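Local coordinates for protein immunomodulatory active chitinase (Trichuris suis, PDB 6G9C) that probably hydrolyses chitin as a secreted family 18 glycosidase and displays immunomodulatory properties in inflammatory lung disease, at residues 251-256 with 356-362. Residues are numbered along the deposited sequence; the frame is centred on the assembly and turned at random.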
ATOM      1  N   VAL A 251       3.812 -31.572  19.216  1.00 34.78           N
ATOM      2  CA  VAL A 251       2.791 -30.634  18.752  1.00 34.03           C
ATOM      3  C   VAL A 251       1.455 -30.934  19.417  1.00 37.87           C
ATOM      4  O   VAL A 251       0.767 -30.031  19.908  1.00 36.20           O
ATOM      5  CB  VAL A 251       2.672 -30.683  17.217  1.00 34.49           C
ATOM      6  CG1 VAL A 251       1.433 -29.918  16.762  1.00 37.15           C
ATOM      7  CG2 VAL A 251       3.933 -30.130  16.560  1.00 31.17           C
ATOM      8  N   GLU A 252       1.084 -32.216  19.463  1.00 31.32           N
ATOM      9  CA  GLU A 252      -0.225 -32.606  19.974  1.00 35.16           C
ATOM     10  C   GLU A 252      -0.412 -32.178  21.422  1.00 38.76           C
ATOM     11  O   GLU A 252      -1.445 -31.605  21.778  1.00 39.54           O
ATOM     12  CB  GLU A 252      -0.409 -34.119  19.846  1.00 41.24           C
ATOM     13  CG  GLU A 252      -1.777 -34.599  20.321  1.00 40.44           C
ATOM     14  CD  GLU A 252      -1.840 -36.105  20.502  1.00 49.78           C
ATOM     15  OE1 GLU A 252      -1.098 -36.643  21.354  1.00 48.58           O
ATOM     16  OE2 GLU A 252      -2.636 -36.750  19.788  1.00 49.44           O
ATOM     17  N   GLN A 253       0.580 -32.452  22.275  1.00 40.26           N
ATOM     18  CA  GLN A 253       0.409 -32.225  23.707  1.00 37.07           C
ATOM     19  C   GLN A 253       0.655 -30.770  24.100  1.00 37.58           C
ATOM     20  O   GLN A 253      -0.041 -30.241  24.978  1.00 41.29           O
ATOM     21  CB  GLN A 253       1.332 -33.152  24.500  1.00 40.60           C
ATOM     22  CG  GLN A 253       0.961 -34.621  24.383  1.00 43.73           C
ATOM     23  CD  GLN A 253      -0.410 -34.908  24.954  1.00 52.27           C
ATOM     24  OE1 GLN A 253      -0.748 -34.434  26.034  1.00 53.44           O
ATOM     25  NE2 GLN A 253      -1.213 -35.673  24.224  1.00 53.34           N
ATOM     26  N   SER A 254       1.644 -30.117  23.481  1.00 35.47           N
ATOM     27  CA  SER A 254       1.923 -28.720  23.797  1.00 34.82           C
ATOM     28  C   SER A 254       0.750 -27.820  23.419  1.00 38.88           C
ATOM     29  O   SER A 254       0.383 -26.913  24.178  1.00 37.33           O
ATOM     30  CB  SER A 254       3.211 -28.268  23.106  1.00 32.41           C
ATOM     31  OG  SER A 254       3.069 -28.204  21.679  1.00 35.63           O
ATOM     32  N   SER A 255       0.134 -28.065  22.255  1.00 37.47           N
ATOM     33  CA  SER A 255      -1.066 -27.316  21.888  1.00 35.57           C
ATOM     34  C   SER A 255      -2.232 -27.654  22.814  1.00 40.74           C
ATOM     35  O   SER A 255      -2.961 -26.759  23.264  1.00 36.33           O
ATOM     36  CB  SER A 255      -1.423 -27.596  20.426  1.00 36.39           C
ATOM     37  OG  SER A 255      -1.823 -28.945  20.250  1.00 38.07           O
ATOM     38  N   LYS A 256      -2.420 -28.941  23.119  1.00 40.22           N
ATOM     39  CA  LYS A 256      -3.466 -29.328  24.054  1.00 41.13           C
ATOM     40  C   LYS A 256      -3.263 -28.669  25.409  1.00 43.85           C
ATOM     41  O   LYS A 256      -4.240 -28.343  26.092  1.00 43.50           O
ATOM     42  CB  LYS A 256      -3.508 -30.851  24.207  1.00 42.46           C
ATOM     43  CG  LYS A 256      -4.516 -31.358  25.229  1.00 53.62           C
ATOM     44  CD  LYS A 256      -4.539 -32.881  25.265  1.00 57.47           C
ATOM     45  CE  LYS A 256      -5.780 -33.408  25.967  1.00 62.02           C
ATOM     46  NZ  LYS A 256      -5.812 -33.022  27.403  1.00 62.17           N
ATOM     47  N   TRP A 356      -3.873 -32.653  10.554  1.00 36.25           N
ATOM     48  CA  TRP A 356      -4.196 -32.778  11.973  1.00 38.14           C
ATOM     49  C   TRP A 356      -4.797 -31.482  12.529  1.00 37.40           C
ATOM     50  O   TRP A 356      -5.786 -31.517  13.273  1.00 40.01           O
ATOM     51  CB  TRP A 356      -2.939 -33.170  12.752  1.00 38.05           C
ATOM     52  CG  TRP A 356      -3.136 -33.200  14.233  1.00 38.01           C
ATOM     53  CD1 TRP A 356      -3.623 -34.236  14.976  1.00 42.07           C
ATOM     54  CD2 TRP A 356      -2.853 -32.141  15.154  1.00 36.70           C
ATOM     55  NE1 TRP A 356      -3.657 -33.888  16.307  1.00 44.90           N
ATOM     56  CE2 TRP A 356      -3.186 -32.607  16.442  1.00 43.48           C
ATOM     57  CE3 TRP A 356      -2.339 -30.850  15.016  1.00 40.41           C
ATOM     58  CZ2 TRP A 356      -3.031 -31.824  17.583  1.00 42.73           C
ATOM     59  CZ3 TRP A 356      -2.190 -30.070  16.155  1.00 42.36           C
ATOM     60  CH2 TRP A 356      -2.530 -30.561  17.418  1.00 41.18           C
ATOM     61  N   ILE A 357      -4.204 -30.331  12.188  1.00 36.26           N
ATOM     62  CA  ILE A 357      -4.753 -29.038  12.614  1.00 38.69           C
ATOM     63  C   ILE A 357      -6.239 -28.966  12.291  1.00 44.44           C
ATOM     64  O   ILE A 357      -7.061 -28.549  13.118  1.00 39.62           O
ATOM     65  CB  ILE A 357      -3.993 -27.877  11.948  1.00 35.44           C
ATOM     66  CG1 ILE A 357      -2.551 -27.791  12.436  1.00 33.24           C
ATOM     67  CG2 ILE A 357      -4.700 -26.535  12.202  1.00 36.66           C
ATOM     68  CD1 ILE A 357      -1.760 -26.750  11.651  1.00 30.44           C
ATOM     69  N   LYS A 358      -6.605 -29.383  11.079  1.00 38.49           N
ATOM     70  CA  LYS A 358      -8.007 -29.337  10.681  1.00 43.91           C
ATOM     71  C   LYS A 358      -8.838 -30.331  11.484  1.00 46.44           C
ATOM     72  O   LYS A 358      -9.969 -30.027  11.883  1.00 46.24           O
ATOM     73  CB  LYS A 358      -8.126 -29.611   9.180  1.00 45.68           C
ATOM     74  CG  LYS A 358      -9.364 -29.026   8.535  1.00 52.68           C
ATOM     75  CD  LYS A 358      -9.564 -29.547   7.128  1.00 61.79           C
ATOM     76  CE  LYS A 358      -8.382 -29.208   6.246  1.00 68.28           C
ATOM     77  NZ  LYS A 358      -8.692 -29.461   4.811  1.00 78.54           N
ATOM     78  N   GLN A 359      -8.288 -31.519  11.743  1.00 42.39           N
ATOM     79  CA  GLN A 359      -9.042 -32.545  12.457  1.00 48.05           C
ATOM     80  C   GLN A 359      -9.381 -32.094  13.871  1.00 48.13           C
ATOM     81  O   GLN A 359     -10.497 -32.323  14.351  1.00 50.21           O
ATOM     82  CB  GLN A 359      -8.244 -33.848  12.489  1.00 49.49           C
ATOM     83  CG  GLN A 359      -8.891 -34.979  13.281  1.00 57.73           C
ATOM     84  CD  GLN A 359      -7.928 -36.131  13.540  1.00 70.08           C
ATOM     85  OE1 GLN A 359      -8.001 -37.172  12.890  1.00 83.90           O
ATOM     86  NE2 GLN A 359      -7.020 -35.943  14.493  1.00 64.35           N
ATOM     87  N   GLU A 360      -8.434 -31.453  14.548  1.00 43.20           N
ATOM     88  CA  GLU A 360      -8.598 -31.020  15.926  1.00 48.25           C
ATOM     89  C   GLU A 360      -9.192 -29.626  16.040  1.00 50.08           C
ATOM     90  O   GLU A 360      -9.483 -29.186  17.157  1.00 45.17           O
ATOM     91  CB  GLU A 360      -7.247 -31.055  16.655  1.00 50.94           C
ATOM     92  CG  GLU A 360      -6.613 -32.439  16.720  1.00 54.87           C
ATOM     93  CD  GLU A 360      -7.521 -33.463  17.379  1.00 62.52           C
ATOM     94  OE1 GLU A 360      -7.967 -33.220  18.521  1.00 62.55           O
ATOM     95  OE2 GLU A 360      -7.795 -34.505  16.747  1.00 60.38           O
ATOM     96  N   ASN A 361      -9.363 -28.929  14.915  1.00 45.65           N
ATOM     97  CA  ASN A 361      -9.946 -27.589  14.882  1.00 46.36           C
ATOM     98  C   ASN A 361      -9.139 -26.598  15.717  1.00 42.45           C
ATOM     99  O   ASN A 361      -9.686 -25.815  16.495  1.00 39.57           O
ATOM    100  CB  ASN A 361     -11.410 -27.615  15.330  1.00 57.72           C
ATOM    101  CG  ASN A 361     -12.131 -28.861  14.868  1.00 79.03           C
ATOM    102  OD1 ASN A 361     -12.456 -29.006  13.687  1.00 84.88           O
ATOM    103  ND2 ASN A 361     -12.370 -29.784  15.797  1.00 89.15           N
ATOM    104  N   TYR A 362      -7.819 -26.623  15.544  1.00 39.47           N
ATOM    105  CA  TYR A 362      -7.022 -25.528  16.074  1.00 38.94           C
ATOM    106  C   TYR A 362      -7.167 -24.318  15.151  1.00 39.46           C
ATOM    107  O   TYR A 362      -7.886 -24.353  14.151  1.00 37.60           O
ATOM    108  CB  TYR A 362      -5.571 -25.969  16.271  1.00 34.16           C
ATOM    109  CG  TYR A 362      -5.405 -26.760  17.548  1.00 39.60           C
ATOM    110  CD1 TYR A 362      -5.414 -26.120  18.781  1.00 36.43           C
ATOM    111  CD2 TYR A 362      -5.271 -28.145  17.527  1.00 40.10           C
ATOM    112  CE1 TYR A 362      -5.285 -26.833  19.961  1.00 39.33           C
ATOM    113  CE2 TYR A 362      -5.138 -28.872  18.708  1.00 45.15           C
ATOM    114  CZ  TYR A 362      -5.145 -28.202  19.921  1.00 43.87           C
ATOM    115  OH  TYR A 362      -5.015 -28.899  21.103  1.00 40.39           O
TER
HETATM  116  O   HOH W   1      -3.988 -31.398  20.755  1.00 42.07           O
HETATM  117  O   HOH W   2      -4.506 -35.814  18.594  1.00 50.64           O
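Ser255 abuts two aromatic side chains, Trp356 and Tyr362, and the tight half of the contact is built around it. Ser255 OG meets the indole at the edge, 3.3 Å from Trp356 CH2, while Ser255 CB lies over a face of the Tyr362 ring, a CH-pi contact 4.2 Å from the centroid. Alongside, Val251 CG1 packs 3.7 Å from Trp356 CZ3, and Ile270 of the barrel strand 268-281 touches both Val251 and Ser255. These are two outer helices of the TIM barrel of family 18 glycosidases; the axes of segments 251-256 and 356-360 come no nearer than 12.3 Å, at 41°, and large aromatic side chains span the gap. Helix 347-360 ends in a Schellman motif with Asn361 at positive phi, after which the chain delivers the Tyr362 ring against helix 251-261. At the border of the packed part one water is hydrogen-bonded, at 2.7 Å, to both Glu252 O and Tyr362 OH. Toward solvent the contact becomes looser. Glu252 CG, anti to the backbone N (chi1 -178°), lies 4.1 Å from Trp356 CZ2. A second water accepts from Trp356 NE1 at 3.1 Å, but its link to Glu252 OE2 is implausibly short and doubtful. Lys256 approaches Tyr362 OH with CB, at 4.0 Å; its amine turns away to a salt bridge with Asp260.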